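Local coordinates for protein L-ribulose 3-epimerase (Mesorhizobium loti, PDB 3VYL) that catalyses the epimerization of ketoses at carbon 3, interconverting L-ribulose with high efficiency, on a TIM barrel that carries a manganese ion, at residues I6-W11 with I35-L40; I65-D70 with E86-T91; G71-A76 with N124-A129; G100-G105 with G141-L146; L107-G112 with F152-L157. One frame throughout, in Å; residues are numbered along the deposited sequence.

Interaction 1 (I6-W11 with I35-L40)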
# COMPACT_ATOMS: atom_id res chain seq x y z
N ILE A 6 20.75 -10.42 13.54
CA ILE A 6 20.21 -11.56 12.81
C ILE A 6 20.14 -12.72 13.81
O ILE A 6 20.99 -12.83 14.69
CB ILE A 6 21.09 -11.89 11.58
CG1 ILE A 6 20.44 -12.97 10.69
CG2 ILE A 6 22.51 -12.28 12.00
CD1 ILE A 6 21.12 -13.17 9.36
N HIS A 7 19.13 -13.56 13.68
CA HIS A 7 18.97 -14.71 14.57
C HIS A 7 19.90 -15.82 14.16
O HIS A 7 19.99 -16.15 12.98
CB HIS A 7 17.53 -15.19 14.55
CG HIS A 7 17.17 -16.06 15.73
ND1 HIS A 7 16.25 -15.69 16.64
CD2 HIS A 7 17.66 -17.30 16.14
CE1 HIS A 7 16.16 -16.65 17.59
NE2 HIS A 7 17.02 -17.63 17.27
N SER A 8 20.60 -16.40 15.13
CA SER A 8 21.56 -17.48 14.85
C SER A 8 20.97 -18.58 13.98
O SER A 8 21.65 -19.11 13.09
CB SER A 8 22.12 -18.08 16.15
OG SER A 8 21.11 -18.33 17.12
N PHE A 9 19.69 -18.89 14.21
CA PHE A 9 19.04 -20.00 13.54
C PHE A 9 18.84 -19.81 12.05
O PHE A 9 18.37 -20.72 11.38
CB PHE A 9 17.72 -20.38 14.22
CG PHE A 9 17.88 -20.94 15.61
CD1 PHE A 9 19.14 -21.24 16.14
CD2 PHE A 9 16.76 -21.20 16.38
CE1 PHE A 9 19.27 -21.76 17.41
CE2 PHE A 9 16.88 -21.73 17.66
CZ PHE A 9 18.14 -22.01 18.17
N VAL A 10 19.17 -18.63 11.53
CA VAL A 10 19.27 -18.43 10.08
C VAL A 10 20.47 -19.23 9.58
O VAL A 10 20.48 -19.71 8.45
CB VAL A 10 19.49 -16.93 9.70
CG1 VAL A 10 19.78 -16.77 8.21
CG2 VAL A 10 18.30 -16.08 10.11
N TRP A 11 21.48 -19.38 10.43
CA TRP A 11 22.72 -20.04 10.06
C TRP A 11 22.79 -21.49 10.51
O TRP A 11 22.98 -22.38 9.68
CB TRP A 11 23.91 -19.27 10.63
CG TRP A 11 24.02 -17.81 10.23
CD1 TRP A 11 24.01 -16.70 11.07
CD2 TRP A 11 24.20 -17.26 8.88
NE1 TRP A 11 24.16 -15.55 10.35
CE2 TRP A 11 24.29 -15.82 9.04
CE3 TRP A 11 24.30 -17.81 7.61
CZ2 TRP A 11 24.46 -14.97 7.96
CZ3 TRP A 11 24.48 -16.95 6.53
CH2 TRP A 11 24.56 -15.56 6.70
N ILE A 35 24.27 -10.60 17.07
CA ILE A 35 23.84 -11.99 16.93
C ILE A 35 22.86 -12.33 18.04
O ILE A 35 23.07 -11.98 19.20
CB ILE A 35 25.03 -13.01 16.88
CG1 ILE A 35 24.56 -14.42 16.48
CG2 ILE A 35 25.79 -13.06 18.21
CD1 ILE A 35 24.08 -14.55 15.05
N GLU A 36 21.77 -12.98 17.66
CA GLU A 36 20.79 -13.46 18.62
C GLU A 36 20.88 -14.97 18.73
O GLU A 36 20.79 -15.70 17.73
CB GLU A 36 19.39 -13.02 18.18
CG GLU A 36 18.24 -13.38 19.12
CD GLU A 36 16.94 -12.75 18.67
OE1 GLU A 36 17.02 -11.84 17.82
OE2 GLU A 36 15.85 -13.14 19.15
N PHE A 37 21.03 -15.46 19.94
CA PHE A 37 21.11 -16.87 20.21
C PHE A 37 19.88 -17.25 20.95
O PHE A 37 19.46 -16.52 21.76
CB PHE A 37 22.33 -17.16 21.05
CG PHE A 37 23.62 -17.13 20.30
CD1 PHE A 37 23.84 -17.99 19.27
CD2 PHE A 37 24.60 -16.26 20.63
CE1 PHE A 37 24.99 -17.98 18.58
CE2 PHE A 37 25.77 -16.25 19.95
CZ PHE A 37 25.97 -17.10 18.92
N SER A 38 19.24 -18.34 20.56
CA SER A 38 18.08 -18.91 21.25
C SER A 38 18.19 -19.58 22.60
O SER A 38 17.31 -19.44 23.41
CB SER A 38 17.46 -19.97 20.40
OG SER A 38 17.36 -21.17 21.17
N TYR A 39 19.14 -20.47 22.76
CA TYR A 39 19.60 -20.89 24.06
C TYR A 39 20.84 -21.73 23.93
O TYR A 39 20.94 -22.52 23.03
CB TYR A 39 18.51 -21.60 24.85
CG TYR A 39 18.79 -21.68 26.32
CD1 TYR A 39 18.39 -20.69 27.18
CD2 TYR A 39 19.47 -22.75 26.85
CE1 TYR A 39 18.65 -20.77 28.52
CE2 TYR A 39 19.74 -22.83 28.19
CZ TYR A 39 19.32 -21.84 29.00
OH TYR A 39 19.60 -21.94 30.31
N LEU A 40 21.73 -21.61 24.89
CA LEU A 40 22.98 -22.32 24.89
C LEU A 40 23.21 -22.96 26.24
O LEU A 40 23.11 -22.31 27.25
CB LEU A 40 24.10 -21.36 24.57
CG LEU A 40 24.04 -20.69 23.22
CD1 LEU A 40 25.12 -19.64 23.13
CD2 LEU A 40 24.26 -21.69 22.13

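Interaction 2 (I65-D70 with E86-T91)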
# COMPACT_ATOMS: atom_id res chain seq x y z
N ILE A 65 14.35 -16.73 24.01
CA ILE A 65 13.85 -18.09 24.19
C ILE A 65 12.33 -18.06 24.10
O ILE A 65 11.71 -16.99 24.04
CB ILE A 65 14.26 -18.69 25.56
CG1 ILE A 65 13.64 -17.89 26.71
CG2 ILE A 65 15.78 -18.74 25.70
CD1 ILE A 65 13.59 -18.65 28.02
N GLY A 66 11.73 -19.25 24.10
CA GLY A 66 10.29 -19.41 24.26
C GLY A 66 10.09 -20.42 25.36
O GLY A 66 10.54 -21.55 25.24
N LEU A 67 9.43 -20.02 26.45
CA LEU A 67 9.23 -20.93 27.58
C LEU A 67 8.58 -22.23 27.11
O LEU A 67 7.72 -22.21 26.23
CB LEU A 67 8.38 -20.27 28.68
CG LEU A 67 9.02 -19.21 29.59
CD1 LEU A 67 7.99 -18.56 30.50
CD2 LEU A 67 10.16 -19.79 30.42
N PRO A 68 9.03 -23.38 27.68
CA PRO A 68 8.40 -24.67 27.37
C PRO A 68 7.09 -24.83 28.12
O PRO A 68 6.88 -24.17 29.12
CB PRO A 68 9.42 -25.70 27.88
CG PRO A 68 10.17 -24.98 28.94
CD PRO A 68 10.24 -23.54 28.51
N ALA A 69 6.21 -25.69 27.61
CA ALA A 69 4.95 -26.01 28.29
C ALA A 69 5.29 -26.54 29.67
O ALA A 69 4.58 -26.31 30.64
CB ALA A 69 4.16 -27.03 27.49
N ASP A 70 6.43 -27.23 29.71
CA ASP A 70 7.07 -27.72 30.93
C ASP A 70 7.42 -26.61 31.94
O ASP A 70 7.46 -26.86 33.15
CB ASP A 70 8.36 -28.45 30.52
CG ASP A 70 8.88 -29.34 31.60
OD1 ASP A 70 8.09 -29.69 32.50
OD2 ASP A 70 10.08 -29.70 31.56
N GLU A 86 13.11 -20.64 36.96
CA GLU A 86 14.48 -21.16 36.92
C GLU A 86 15.10 -21.13 35.52
O GLU A 86 16.31 -20.92 35.38
CB GLU A 86 14.59 -22.56 37.56
CG GLU A 86 16.02 -23.11 37.71
CD GLU A 86 16.97 -22.23 38.53
OE1 GLU A 86 16.51 -21.42 39.37
OE2 GLU A 86 18.20 -22.36 38.33
N ILE A 87 14.28 -21.33 34.49
CA ILE A 87 14.75 -21.18 33.11
C ILE A 87 15.08 -19.71 32.83
O ILE A 87 16.11 -19.40 32.21
CB ILE A 87 13.75 -21.73 32.06
CG1 ILE A 87 13.74 -23.27 32.10
CG2 ILE A 87 14.13 -21.26 30.66
CD1 ILE A 87 12.46 -23.89 31.60
N LEU A 88 14.21 -18.82 33.30
CA LEU A 88 14.42 -17.38 33.18
C LEU A 88 15.73 -16.92 33.83
O LEU A 88 16.54 -16.24 33.18
CB LEU A 88 13.22 -16.62 33.77
CG LEU A 88 12.13 -16.04 32.86
CD1 LEU A 88 12.01 -16.75 31.52
CD2 LEU A 88 10.80 -16.04 33.60
N ASN A 89 15.93 -17.31 35.09
CA ASN A 89 17.12 -16.94 35.86
C ASN A 89 18.41 -17.42 35.19
O ASN A 89 19.42 -16.71 35.19
CB ASN A 89 17.05 -17.49 37.28
CG ASN A 89 16.08 -16.71 38.16
OD1 ASN A 89 15.96 -15.49 38.07
ND2 ASN A 89 15.39 -17.43 39.05
N GLN A 90 18.36 -18.61 34.60
CA GLN A 90 19.52 -19.17 33.93
C GLN A 90 19.83 -18.40 32.65
O GLN A 90 20.98 -18.07 32.38
CB GLN A 90 19.28 -20.66 33.64
CG GLN A 90 20.55 -21.49 33.58
CD GLN A 90 20.26 -22.98 33.50
OE1 GLN A 90 19.18 -23.45 33.89
NE2 GLN A 90 21.23 -23.75 33.00
N THR A 91 18.79 -18.09 31.88
CA THR A 91 18.91 -17.33 30.64
C THR A 91 19.52 -15.94 30.86
O THR A 91 20.30 -15.45 30.04
CB THR A 91 17.54 -17.19 29.93
OG1 THR A 91 16.91 -18.47 29.85
CG2 THR A 91 17.71 -16.62 28.51

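Interaction 3 (G71-A76 with N124-A129)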
# COMPACT_ATOMS: atom_id res chain seq x y z
N GLY A 71 7.65 -25.41 31.44
CA GLY A 71 8.03 -24.29 32.24
C GLY A 71 7.18 -23.05 32.09
O GLY A 71 7.72 -22.00 32.02
N ASP A 72 5.88 -23.15 32.03
CA ASP A 72 5.09 -21.97 31.87
C ASP A 72 4.78 -21.24 33.16
O ASP A 72 4.02 -21.68 33.98
CB ASP A 72 3.79 -22.34 31.20
CG ASP A 72 2.94 -21.17 30.95
OD1 ASP A 72 3.23 -20.13 31.51
OD2 ASP A 72 1.98 -21.26 30.21
N ILE A 73 5.30 -20.03 33.26
CA ILE A 73 5.22 -19.20 34.44
C ILE A 73 3.85 -18.65 34.72
O ILE A 73 3.64 -18.02 35.71
CB ILE A 73 6.20 -18.02 34.39
CG1 ILE A 73 5.91 -17.10 33.23
CG2 ILE A 73 7.60 -18.50 34.22
CD1 ILE A 73 6.87 -15.97 33.18
N SER A 74 2.94 -18.81 33.79
CA SER A 74 1.56 -18.48 33.99
C SER A 74 0.73 -19.62 34.51
O SER A 74 -0.39 -19.44 34.82
CB SER A 74 0.96 -17.99 32.69
OG SER A 74 1.33 -18.85 31.66
N SER A 75 1.31 -20.78 34.60
CA SER A 75 0.57 -21.93 35.01
C SER A 75 0.13 -21.91 36.45
O SER A 75 0.80 -21.39 37.30
CB SER A 75 1.40 -23.16 34.77
OG SER A 75 0.73 -24.26 35.30
N ALA A 76 -1.03 -22.47 36.71
CA ALA A 76 -1.53 -22.67 38.05
C ALA A 76 -0.66 -23.64 38.80
O ALA A 76 -0.48 -23.51 39.98
CB ALA A 76 -2.95 -23.15 38.01
N ASN A 124 -2.35 -12.32 35.87
CA ASN A 124 -1.77 -11.82 37.12
C ASN A 124 -0.54 -12.61 37.60
O ASN A 124 0.46 -12.02 38.02
CB ASN A 124 -2.84 -11.71 38.23
CG ASN A 124 -4.01 -10.78 37.85
OD1 ASN A 124 -3.85 -9.77 37.15
ND2 ASN A 124 -5.20 -11.13 38.33
N ARG A 125 -0.60 -13.95 37.50
CA ARG A 125 0.53 -14.81 37.87
C ARG A 125 1.79 -14.44 37.10
O ARG A 125 2.85 -14.21 37.69
CB ARG A 125 0.20 -16.29 37.62
CG ARG A 125 -0.75 -16.93 38.62
CD ARG A 125 -0.73 -18.46 38.51
NE ARG A 125 -1.50 -18.96 37.36
CZ ARG A 125 -2.81 -19.20 37.36
NH1 ARG A 125 -3.54 -18.98 38.44
NH2 ARG A 125 -3.39 -19.66 36.26
N SER A 126 1.66 -14.39 35.77
CA SER A 126 2.77 -14.06 34.88
C SER A 126 3.35 -12.68 35.20
O SER A 126 4.58 -12.51 35.29
CB SER A 126 2.32 -14.14 33.42
OG SER A 126 3.44 -14.10 32.55
N ALA A 127 2.46 -11.71 35.36
CA ALA A 127 2.84 -10.36 35.76
C ALA A 127 3.60 -10.39 37.09
O ALA A 127 4.75 -9.91 37.17
CB ALA A 127 1.60 -9.47 35.86
N ALA A 128 2.99 -10.99 38.11
CA ALA A 128 3.59 -11.09 39.44
C ALA A 128 4.98 -11.71 39.38
O ALA A 128 5.92 -11.18 39.96
CB ALA A 128 2.69 -11.85 40.40
N ALA A 129 5.10 -12.80 38.64
CA ALA A 129 6.37 -13.51 38.55
C ALA A 129 7.43 -12.72 37.79
O ALA A 129 8.59 -12.65 38.23
CB ALA A 129 6.18 -14.89 37.93
O HOH W 1 -2.36 -20.84 33.43

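Interaction 4 (G100-G105 with G141-L146)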
# COMPACT_ATOMS: atom_id res chain seq x y z
N GLY A 100 25.82 -9.33 27.04
CA GLY A 100 24.63 -8.88 26.35
C GLY A 100 23.75 -8.10 27.30
O GLY A 100 23.87 -8.23 28.52
N ARG A 101 22.86 -7.29 26.73
CA ARG A 101 22.01 -6.39 27.51
C ARG A 101 20.53 -6.77 27.48
O ARG A 101 19.75 -6.33 28.33
CB ARG A 101 22.24 -4.93 27.05
CG ARG A 101 22.76 -4.81 25.62
CD ARG A 101 23.62 -3.56 25.40
NE ARG A 101 22.92 -2.34 24.96
CZ ARG A 101 21.74 -2.26 24.34
NH1 ARG A 101 21.05 -3.35 24.03
NH2 ARG A 101 21.24 -1.07 24.02
N LYS A 102 20.15 -7.62 26.52
CA LYS A 102 18.74 -8.00 26.34
C LYS A 102 18.46 -9.51 26.44
O LYS A 102 19.11 -10.33 25.77
CB LYS A 102 18.22 -7.51 24.97
CG LYS A 102 18.46 -6.05 24.66
CD LYS A 102 17.88 -5.68 23.31
CE LYS A 102 18.02 -4.19 23.03
NZ LYS A 102 17.22 -3.34 23.96
N VAL A 103 17.47 -9.87 27.26
CA VAL A 103 16.81 -11.17 27.19
C VAL A 103 15.43 -10.97 26.56
O VAL A 103 14.58 -10.27 27.13
CB VAL A 103 16.66 -11.85 28.58
CG1 VAL A 103 15.82 -13.12 28.47
CG2 VAL A 103 18.01 -12.19 29.17
N ALA A 104 15.18 -11.62 25.44
CA ALA A 104 13.95 -11.46 24.68
C ALA A 104 13.22 -12.78 24.39
O ALA A 104 13.62 -13.80 24.83
CB ALA A 104 14.24 -10.70 23.41
N GLY A 105 12.13 -12.74 23.66
CA GLY A 105 11.41 -13.94 23.34
C GLY A 105 10.10 -14.04 24.05
O GLY A 105 9.60 -13.07 24.53
N GLY A 141 22.39 -6.47 34.91
CA GLY A 141 22.64 -5.48 33.86
C GLY A 141 21.97 -5.83 32.54
O GLY A 141 22.57 -5.67 31.47
N VAL A 142 20.73 -6.33 32.62
CA VAL A 142 19.97 -6.76 31.44
C VAL A 142 18.49 -6.42 31.52
O VAL A 142 17.87 -6.45 32.58
CB VAL A 142 20.13 -8.28 31.11
CG1 VAL A 142 21.59 -8.66 30.87
CG2 VAL A 142 19.49 -9.16 32.18
N THR A 143 17.92 -6.09 30.37
CA THR A 143 16.50 -5.77 30.27
C THR A 143 15.68 -7.01 29.91
O THR A 143 16.20 -7.93 29.28
CB THR A 143 16.29 -4.70 29.18
OG1 THR A 143 16.94 -5.14 27.97
CG2 THR A 143 16.90 -3.38 29.62
N LEU A 144 14.42 -7.05 30.33
CA LEU A 144 13.50 -8.09 29.85
C LEU A 144 12.56 -7.51 28.78
O LEU A 144 11.81 -6.56 29.03
CB LEU A 144 12.66 -8.69 30.99
CG LEU A 144 13.21 -9.50 32.18
CD1 LEU A 144 12.04 -10.03 33.01
CD2 LEU A 144 14.14 -10.64 31.80
N ASN A 145 12.61 -8.09 27.58
CA ASN A 145 11.73 -7.67 26.49
C ASN A 145 10.76 -8.77 26.13
O ASN A 145 11.14 -9.81 25.60
CB ASN A 145 12.55 -7.24 25.28
CG ASN A 145 13.76 -6.42 25.67
OD1 ASN A 145 14.75 -6.96 26.17
ND2 ASN A 145 13.69 -5.10 25.46
N LEU A 146 9.49 -8.52 26.44
CA LEU A 146 8.40 -9.46 26.26
C LEU A 146 7.98 -9.57 24.79
O LEU A 146 7.44 -8.60 24.25
CB LEU A 146 7.22 -8.99 27.09
CG LEU A 146 7.00 -9.57 28.49
CD1 LEU A 146 8.29 -9.73 29.30
CD2 LEU A 146 5.98 -8.72 29.22
O HOH W 2 15.50 -3.28 26.06

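Interaction 5 (L107-G112 with F152-L157)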
# COMPACT_ATOMS: atom_id res chain seq x y z
N LEU A 107 8.33 -14.84 27.03
CA LEU A 107 8.80 -14.80 28.36
C LEU A 107 7.65 -14.77 29.28
O LEU A 107 7.81 -14.80 30.45
CB LEU A 107 9.58 -13.53 28.53
CG LEU A 107 11.09 -13.53 28.42
CD1 LEU A 107 11.64 -14.22 27.22
CD2 LEU A 107 11.58 -12.12 28.43
N SER A 108 6.47 -14.67 28.73
CA SER A 108 5.27 -14.43 29.55
C SER A 108 4.36 -15.63 29.75
O SER A 108 3.45 -15.58 30.57
CB SER A 108 4.45 -13.31 28.92
OG SER A 108 4.54 -13.37 27.51
N ALA A 109 4.57 -16.68 28.97
CA ALA A 109 3.69 -17.84 28.95
C ALA A 109 4.30 -18.88 28.03
O ALA A 109 5.32 -18.62 27.37
CB ALA A 109 2.32 -17.43 28.46
N GLY A 110 3.71 -20.07 27.97
CA GLY A 110 4.28 -21.12 27.12
C GLY A 110 4.26 -20.76 25.65
O GLY A 110 3.27 -20.22 25.16
N HIS A 111 5.37 -21.03 24.95
CA HIS A 111 5.45 -20.94 23.48
C HIS A 111 4.74 -22.09 22.81
O HIS A 111 5.18 -23.24 22.88
CB HIS A 111 6.91 -20.90 23.02
CG HIS A 111 7.08 -20.62 21.54
ND1 HIS A 111 8.24 -20.87 20.88
CD2 HIS A 111 6.21 -20.09 20.59
CE1 HIS A 111 8.11 -20.51 19.59
NE2 HIS A 111 6.87 -20.04 19.41
N GLY A 112 3.61 -21.81 22.17
CA GLY A 112 2.88 -22.87 21.48
C GLY A 112 1.39 -22.61 21.45
O GLY A 112 0.91 -21.65 22.06
N PHE A 152 -1.51 -18.39 17.64
CA PHE A 152 -1.07 -19.79 17.58
C PHE A 152 0.22 -20.08 18.34
O PHE A 152 0.58 -21.25 18.50
CB PHE A 152 -0.91 -20.24 16.12
CG PHE A 152 -2.15 -20.04 15.27
CD1 PHE A 152 -3.23 -20.91 15.37
CD2 PHE A 152 -2.22 -18.98 14.38
CE1 PHE A 152 -4.36 -20.73 14.59
CE2 PHE A 152 -3.35 -18.79 13.60
CZ PHE A 152 -4.43 -19.66 13.71
N GLU A 153 0.91 -19.07 18.81
CA GLU A 153 2.11 -19.27 19.56
C GLU A 153 2.05 -18.93 21.06
O GLU A 153 2.87 -19.36 21.82
CB GLU A 153 3.24 -18.61 18.84
CG GLU A 153 3.35 -19.04 17.40
CD GLU A 153 4.69 -18.82 16.81
OE1 GLU A 153 5.63 -18.79 17.55
OE2 GLU A 153 4.84 -18.64 15.62
N SER A 154 1.08 -18.15 21.47
CA SER A 154 0.79 -17.93 22.85
C SER A 154 -0.64 -17.53 22.94
O SER A 154 -1.21 -17.09 21.99
CB SER A 154 1.63 -16.81 23.41
OG SER A 154 1.38 -16.62 24.77
N ASN A 155 -1.24 -17.67 24.10
CA ASN A 155 -2.59 -17.22 24.23
C ASN A 155 -2.74 -15.98 25.05
O ASN A 155 -3.81 -15.57 25.33
CB ASN A 155 -3.50 -18.32 24.73
CG ASN A 155 -3.23 -18.71 26.13
OD1 ASN A 155 -2.23 -18.41 26.67
ND2 ASN A 155 -4.13 -19.41 26.70
N LEU A 156 -1.64 -15.38 25.42
CA LEU A 156 -1.72 -14.27 26.32
C LEU A 156 -1.45 -12.93 25.69
O LEU A 156 -2.31 -12.13 25.61
CB LEU A 156 -0.78 -14.49 27.49
CG LEU A 156 -0.98 -13.80 28.83
CD1 LEU A 156 -2.31 -14.14 29.41
CD2 LEU A 156 0.10 -14.26 29.76
N LEU A 157 -0.23 -12.69 25.28
CA LEU A 157 0.09 -11.42 24.69
C LEU A 157 0.27 -11.48 23.22
O LEU A 157 1.31 -11.82 22.74
CB LEU A 157 1.36 -10.88 25.31
CG LEU A 157 1.55 -10.93 26.80
CD1 LEU A 157 2.89 -10.39 27.12
CD2 LEU A 157 0.52 -10.11 27.51
O HOH W 3 2.36 -14.04 26.12

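Interaction 1 (I6-W11 with I35-L40)
The first two parallel strands of the TIM barrel, 4-7 and 34-37, meet at the bridge of His7 with Glu36, whose CA atoms lie 4.6 Å apart. Glu36 bonds to the neighbouring segment through both main-chain polar atoms: its N donates to Ile6 O at 3.1 Å, and its O accepts from Ser8. That carbonyl oxygen is gripped twice, by Ser8 N and Ser8 OG, each at 2.7 Å and both in the carbonyl plane, with OG on a lone pair. A chi1 of 45° sets Ser8 OG between its own backbone N and carbonyl carbon, on the side of this acceptor. The same Glu36 O also lies 3.8 Å above one face of the His7 ring, offset toward the rim.

Both side chains of this bridge enter the barrel interior, where they pass at a slant with ring and carboxylate planes 41° apart. His7 ND1 lies 3.6 Å from Glu36 OE2; the carboxylate is hydrogen-bonded elsewhere, OE1 to Tyr204 and His206, OE2 to Ser64. Since His206 binds manganese, Glu36 is a second-shell residue, and its bond probably helps to orient that ligand. On the outer face of the sheet, Ile35 CD1 packs 4.1 Å from Ile6 CG2.

Interaction 2 (I65-D70 with E86-T91)
Ile65 CD1 reaches the helix, touching Ile87 CG2 at 3.8 Å and Thr91 OG1 at the same distance. It belongs to the strand-to-helix half of a beta-alpha-beta unit of the TIM barrel, in which the end of strand 60-66 and the loop after it lie against helix 78-98. A chi1 of 63° puts Ile65 CG1 between the backbone N and the carbonyl carbon, while its other branch, CG2, packs 4.0 Å from Thr91 CG2. Both branches are therefore used: CD1 bridges Ile87 and Thr91, and CG2 adds a second contact to Thr91.

Further along the chain the contact moves back along the helix. Leu67 meets Leu88 at about a right angle, CD2 to CD1 at 3.7 Å. Pro68 and Ile87 approach tip to tip, with Pro68 CG 3.7 Å from Ile87 CD1. The helix side is thus built from Ile87, Leu88 and Thr91, which face the strand from adjacent turns, and no hydrogen bond crosses between the segments.

The second shell fixes both sides. Ile65 and Leu67 are tied by backbone bonds to the next strand and the loop beyond it, at Ala104, Ile106 and His111. Leu88 is backed by Leu130 and Val133 of helix 120-139, and Tyr39 covers Ile65 and Thr91. Within the helix, Thr91 OG1 donates to Ile87 O at 2.7 Å; it approaches that carbonyl from the face opposite to the one used by Thr91 N, with OG1 37° out of the carbonyl plane.

Interaction 3 (G71-A76 with N124-A129)
A type I beta turn, Asp72 to Ser75, in the loop between strand 60-66 and helix 78-98 presents Ser74 to Arg125 of helix 120-139. The turn closes with Ser75 N donating to Asp72 O, and the carbonyl oxygen of Ser74 lies at the edge of the guanidinium. Arg125 NE donates to Ser74 O at 2.8 Å along a nearly straight line, 169° at the hydrogen. The oxygen lies within 3° of the guanidinium plane, yet the nitrogen stands well above the plane of the carbonyl. A bend at chi3 (-77°) sets NE where it can donate to Ser74 O. Arg125 NH2 adds a weak bond to the same oxygen, and water 1 bridges the pair, donating to Ser74 O at 2.8 Å and accepting from NH2 at 3.2 Å. Ala76 CA lies 3.7 Å above the guanidinium, over the centre of one face.

One residue on, Ser126 CB packs 4.1 Å from Ser74 CB. Ile73 CG1 approaches Ser126 OG at 3.9 Å; that hydroxyl is bonded to Ser108 O. An alanine in place of Arg125 would probably leave Ser74 O without its straight N-H partner, water 1 without one of its anchors, and Ala76 without the flat group beneath it. Because the acceptor is a main-chain oxygen, the hydrogen bonds depend on the path of the turn and not on the chemistry of a loop side chain.

Interaction 4 (G100-G105 with G141-L146)
Lys102 and Thr143 lie side by side and point the same way into the barrel interior, Lys102 CG being 3.8 Å from Thr143 OG1. Asn145 slants across the lysine from two residues on, its OD1 3.7 Å from Lys102 CB. The polar ends of all three converge on water 2, which accepts from Lys102 NZ at 2.7 Å and from Asn145 ND2 at 2.6 Å and lies 3.0 Å from Thr143 OG1 in a further hydrogen bond. The lysine runs extended as far as CE, and only chi4 (-66°) bends it at the end. NZ also has partners outside the segments: it donates to Gly203 O and forms a salt bridge with Asp236.

These orientations rest on a parallel ladder. Thr143 N donates to Arg101 O, Val103 N to Thr143 O, and Asn145 N to Val103 O, the last almost perfectly straight at 179°. The axes of strands 102-104 and 143-146 approach to 4.9 Å and are turned 25° against each other. On the outer face Val103 and Leu144 point much the same way and touch lightly, Val103 CB to Leu144 CD2 at 4.3 Å.

Two helices cover this face. Val103 packs on Thr91 and Thr95 of helix 78-98, whereas Leu144 packs on Leu130, Ala134 and Ala137 of helix 120-139, the crossover helix that joins the two strands and ends in a Schellman motif at Gly141. Beyond the pair, Ala104 bonds to strand 60-66 through Ile63 and Ile65, and Leu144 to Asn174 just ahead of strand 175-180.

Interaction 5 (L107-G112 with F152-L157)
His111 and Glu153 form a His-carboxylate hydrogen bond, NE2 donating to OE1 at 2.6 Å with 158° at the hydrogen. The two side chains run alongside each other, pointing the same way, with ring and carboxylate planes 26° apart. OE1 lies close to the ring plane and is met on its anti side; OE2 has a weak bond to Asn150 ND2. An alanine in place of His111 would probably leave Glu153 OE1 without its N-H partner across the contact and the carboxylate freer to turn.

The main chain adds a second bond: Gly112 N donates to Glu153 O at 2.6 Å, from above the carbonyl plane. Water 3 links the loops once more, donating to Ser108 OG at 2.7 Å, accepting from Leu157 N at 3.0 Å, and also bonded to Ser154 OG.

Van der Waals packing completes the contact. Leu157 CD1 touches Ser108 OG at 3.4 Å, and the apolar pair is Leu156 CD2 with Ala109 CB at 4.1 Å, while Trp123 of helix 120-139 backs both leucines. Phe152 points away from the 107-112 loop and stacks on Phe152 of the second subunit.

Both segments are loops that follow strands at their C-terminal ends, 102-104 for one and 143-147 for the other. This is the rim where TIM barrels carry their active sites, and the side chain of Glu153 lies about 7 Å from the bound manganese.

In the fold
Interactions 1 and 4 lie within the barrel sheet, on either side of strand 60-66, which supplies half of interaction 2. Ile65 N and Ala104 O, 3.1 Å apart, join interactions 2 and 4; Leu67 O and His111 N, 2.9 Å apart, join 2 and 5. Interactions 3 and 5 are centred about 11 Å apart. Manganese is held by Glu147, Asp180, His206 and Glu241. The Glu36 side chain (interaction 1) lies about 6 Å from the ion, and that of Ala104 (interaction 4) about 6 Å from that of His206. Interactions 2 and 3 lie farther out: the Ile65 side chain is about 11 Å from the ion, and that of Ser126 about 12 Å from that of Glu147.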